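PDB 5A1T: L-lactate dehydrogenase from Trichomonas vaginalis, which probably catalyses the NADH-dependent reduction of pyruvate to L-lactate, as a member of the LDH/MDH superfamily. Local coordinates for residues I181-H186 against F285-N290. Sequence-based numbering, arbitrary orientation.
Sequences IVWGNH and FSFPCN. With OXM (oxamic acid), chain D; NAI (1,4-dihydronicotinamide adenine dinucleotide), chain C.
In the catalytic domain of this LDH/MDH-superfamily enzyme, the segment leading to the predicted proton acceptor His-186 is tied to strand 284-291 by a single antiparallel bridge, the hydrogen-bonded pair Gly-184 and Ser-286. Gly-184 N donates to Ser-286 O at 3.0 Å, in the carbonyl plane on a lone pair, and Ser-286 N returns a bond to Gly-184 O. A third bond comes from the serine side chain: with OG anti to the backbone N (chi1 -171°), its hydroxyl donates to Val-182 O over 2.8 Å, almost in line with the carbonyl (C=O...O angle 167°). Ser-286 thus holds both Val-182, inside the strand, and Gly-184, just past its end, and its O also receives a CA-H...O contact from Trp-183. The Phe-285 ring lies beneath the glycine, whose CA sits 3.3 Å from the ring centroid in a CH-pi contact, while Gly-184 N lies over the same face. Next to the bridge, Pro-288 presses CD against one face of the Trp-183 six-membered ring, 3.6 Å from its centroid, and Ile-181 CG2 covers the same face toward the rim. The side chains of Phe-287 and Trp-183 cross at about a right angle, Phe-287 CD1 touching Trp-183 CZ3. The indole NE1 is hydrogen-bonded to Asp-193, and Leu-313 of helix 307-333 touches both Trp-183 and Phe-285. Beyond the bridge the chain runs on to the active site, where Asp-158 hydrogen-bonds to His-186 ND1, an Asp-His pair as in other members of the superfamily that probably fixes the rotation of the imidazole. At the ring's other nitrogen, NE2 donates to O1 of the substrate analogue oxamate at 2.8 Å, with a bent N-H...O angle of 139°, and lies 3.2 Å from the carboxamide oxygen O7N of the NADH nicotinamide.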
loop_
_atom_site.group_PDB
_atom_site.type_symbol
_atom_site.label_atom_id
_atom_site.label_comp_id
_atom_site.label_asym_id
_atom_site.label_seq_id
_atom_site.Cartn_x
_atom_site.Cartn_y
_atom_site.Cartn_z
ATOM N N ILE A 181 24.181 -3.644 -9.283
ATOM C CA ILE A 181 24.534 -3.233 -7.929
ATOM C C ILE A 181 24.553 -1.714 -7.797
ATOM O O ILE A 181 24.957 -1.006 -8.720
ATOM C CB ILE A 181 25.919 -3.782 -7.517
ATOM C CG1 ILE A 181 26.028 -5.280 -7.828
ATOM C CG2 ILE A 181 26.171 -3.529 -6.031
ATOM C CD1 ILE A 181 27.435 -5.834 -7.697
ATOM N N VAL A 182 24.106 -1.225 -6.643
ATOM C CA VAL A 182 24.249 0.180 -6.285
ATOM C C VAL A 182 25.135 0.268 -5.047
ATOM O O VAL A 182 24.712 -0.100 -3.949
ATOM C CB VAL A 182 22.893 0.859 -6.012
ATOM C CG1 VAL A 182 23.092 2.350 -5.756
ATOM C CG2 VAL A 182 21.943 0.644 -7.181
ATOM N N TRP A 183 26.362 0.749 -5.232
ATOM C CA TRP A 183 27.348 0.783 -4.156
ATOM C C TRP A 183 27.286 2.074 -3.344
ATOM O O TRP A 183 26.886 3.122 -3.850
ATOM C CB TRP A 183 28.769 0.634 -4.709
ATOM C CG TRP A 183 29.019 -0.585 -5.535
ATOM C CD1 TRP A 183 28.616 -0.803 -6.820
ATOM C CD2 TRP A 183 29.761 -1.746 -5.145
ATOM N NE1 TRP A 183 29.053 -2.032 -7.250
ATOM C CE2 TRP A 183 29.758 -2.632 -6.239
ATOM C CE3 TRP A 183 30.424 -2.125 -3.973
ATOM C CZ2 TRP A 183 30.390 -3.873 -6.198
ATOM C CZ3 TRP A 183 31.051 -3.356 -3.932
ATOM C CH2 TRP A 183 31.030 -4.216 -5.038
ATOM N N GLY A 184 27.707 1.984 -2.087
ATOM C CA GLY A 184 27.965 3.156 -1.270
ATOM C C GLY A 184 26.749 3.838 -0.679
ATOM O O GLY A 184 25.870 3.200 -0.103
ATOM N N ASN A 185 26.711 5.157 -0.826
ATOM C CA ASN A 185 25.700 5.977 -0.179
ATOM C C ASN A 185 24.396 6.030 -0.960
ATOM O O ASN A 185 24.397 6.122 -2.187
ATOM C CB ASN A 185 26.234 7.397 0.015
ATOM C CG ASN A 185 25.341 8.246 0.897
ATOM O OD1 ASN A 185 24.466 7.736 1.598
ATOM N ND2 ASN A 185 25.564 9.553 0.872
ATOM N N HIS A 186 23.280 5.964 -0.242
ATOM C CA HIS A 186 21.990 6.289 -0.827
ATOM C C HIS A 186 21.906 7.806 -0.896
ATOM O O HIS A 186 21.156 8.435 -0.152
ATOM C CB HIS A 186 20.837 5.705 -0.009
ATOM C CG HIS A 186 19.481 6.040 -0.552
ATOM N ND1 HIS A 186 19.083 5.694 -1.824
ATOM C CD2 HIS A 186 18.435 6.696 0.005
ATOM C CE1 HIS A 186 17.847 6.118 -2.028
ATOM N NE2 HIS A 186 17.432 6.730 -0.934
ATOM N N PHE A 285 27.787 1.229 4.379
ATOM C CA PHE A 285 28.093 1.239 2.952
ATOM C C PHE A 285 27.259 0.195 2.215
ATOM O O PHE A 285 27.160 -0.950 2.655
ATOM C CB PHE A 285 29.587 0.976 2.751
ATOM C CG PHE A 285 30.098 1.309 1.379
ATOM C CD1 PHE A 285 29.938 0.422 0.328
ATOM C CD2 PHE A 285 30.762 2.502 1.147
ATOM C CE1 PHE A 285 30.420 0.725 -0.932
ATOM C CE2 PHE A 285 31.246 2.811 -0.110
ATOM C CZ PHE A 285 31.076 1.920 -1.150
ATOM N N SER A 286 26.657 0.592 1.097
ATOM C CA SER A 286 25.844 -0.324 0.304
ATOM C C SER A 286 26.726 -1.295 -0.464
ATOM O O SER A 286 27.513 -0.890 -1.318
ATOM C CB SER A 286 24.945 0.449 -0.663
ATOM O OG SER A 286 24.011 -0.410 -1.294
ATOM N N PHE A 287 26.588 -2.578 -0.143
ATOM C CA PHE A 287 27.331 -3.641 -0.807
ATOM C C PHE A 287 26.394 -4.563 -1.571
ATOM O O PHE A 287 25.197 -4.603 -1.292
ATOM C CB PHE A 287 28.120 -4.475 0.206
ATOM C CG PHE A 287 29.321 -3.781 0.770
ATOM C CD1 PHE A 287 30.487 -3.678 0.033
ATOM C CD2 PHE A 287 29.293 -3.253 2.049
ATOM C CE1 PHE A 287 31.600 -3.045 0.555
ATOM C CE2 PHE A 287 30.400 -2.623 2.576
ATOM C CZ PHE A 287 31.555 -2.518 1.829
ATOM N N PRO A 288 26.937 -5.314 -2.538
ATOM C CA PRO A 288 26.178 -6.455 -3.055
ATOM C C PRO A 288 26.104 -7.542 -1.990
ATOM O O PRO A 288 27.148 -8.033 -1.561
ATOM C CB PRO A 288 26.993 -6.907 -4.267
ATOM C CG PRO A 288 28.381 -6.446 -3.980
ATOM C CD PRO A 288 28.242 -5.166 -3.207
ATOM N N CYS A 289 24.893 -7.898 -1.567
ATOM C CA CYS A 289 24.715 -8.815 -0.444
ATOM C C CYS A 289 23.761 -9.959 -0.744
ATOM O O CYS A 289 22.889 -9.852 -1.606
ATOM C CB CYS A 289 24.197 -8.056 0.780
ATOM S SG CYS A 289 25.341 -6.841 1.455
ATOM N N ASN A 290 23.953 -11.056 -0.019
ATOM C CA ASN A 290 22.947 -12.101 0.087
ATOM C C ASN A 290 22.682 -12.348 1.568
ATOM O O ASN A 290 23.340 -11.756 2.425
ATOM C CB ASN A 290 23.386 -13.386 -0.633
ATOM C CG ASN A 290 24.658 -13.995 -0.063
ATOM O OD1 ASN A 290 24.944 -13.889 1.128
ATOM N ND2 ASN A 290 25.423 -14.655 -0.923
HETATM C C1 OXM D . 14.766 9.242 -1.710
HETATM N N1 OXM D . 13.974 10.366 -1.363
HETATM O O1 OXM D . 15.672 8.888 -0.983
HETATM C C2 OXM D . 14.480 8.479 -2.985
HETATM O O2 OXM D . 13.354 8.582 -3.541
HETATM O O3 OXM D . 15.365 7.737 -3.484
HETATM P PA NAI C . 6.970 12.327 6.386
HETATM O O1A NAI C . 7.422 13.721 6.750
HETATM O O2A NAI C . 5.589 12.105 5.818
HETATM O O5B NAI C . 7.105 11.390 7.690
HETATM C C5B NAI C . 8.146 11.547 8.652
HETATM C C4B NAI C . 7.568 11.214 10.022
HETATM O O4B NAI C . 8.583 11.145 11.033
HETATM C C3B NAI C . 6.567 12.270 10.474
HETATM O O3B NAI C . 5.288 11.659 10.674
HETATM C C2B NAI C . 7.130 12.828 11.768
HETATM O O2B NAI C . 6.117 13.122 12.736
HETATM C C1B NAI C . 8.036 11.702 12.233
HETATM N N9A NAI C . 9.074 12.135 13.204
HETATM C C8A NAI C . 9.797 13.272 13.191
HETATM N N7A NAI C . 10.639 13.314 14.259
HETATM C C5A NAI C . 10.451 12.189 14.974
HETATM C C6A NAI C . 11.002 11.590 16.209
HETATM N N6A NAI C . 11.961 12.218 16.928
HETATM N N1A NAI C . 10.519 10.390 16.599
HETATM C C2A NAI C . 9.568 9.737 15.908
HETATM N N3A NAI C . 9.026 10.227 14.781
HETATM C C4A NAI C . 9.412 11.422 14.276
HETATM O O3 NAI C . 8.044 11.695 5.368
HETATM P PN NAI C . 8.064 10.372 4.454
HETATM O O1N NAI C . 7.680 10.765 3.046
HETATM O O2N NAI C . 7.290 9.287 5.170
HETATM O O5D NAI C . 9.630 10.005 4.460
HETATM C C5D NAI C . 10.323 9.920 5.704
HETATM C C4D NAI C . 11.815 9.750 5.461
HETATM O O4D NAI C . 12.048 8.732 4.485
HETATM C C3D NAI C . 12.454 11.025 4.926
HETATM O O3D NAI C . 13.613 11.335 5.705
HETATM C C2D NAI C . 12.847 10.703 3.500
HETATM O O2D NAI C . 14.035 11.383 3.083
HETATM C C1D NAI C . 13.040 9.192 3.563
HETATM N N1N NAI C . 12.944 8.478 2.277
HETATM C C2N NAI C . 13.785 7.454 2.089
HETATM C C3N NAI C . 13.795 6.696 0.926
HETATM C C7N NAI C . 14.738 5.538 0.686
HETATM O O7N NAI C . 14.837 4.912 -0.356
HETATM N N7N NAI C . 15.546 5.119 1.670
HETATM C C4N NAI C . 12.824 7.020 -0.172
HETATM C C5N NAI C . 11.963 8.146 0.135
HETATM C C6N NAI C . 12.047 8.815 1.344
#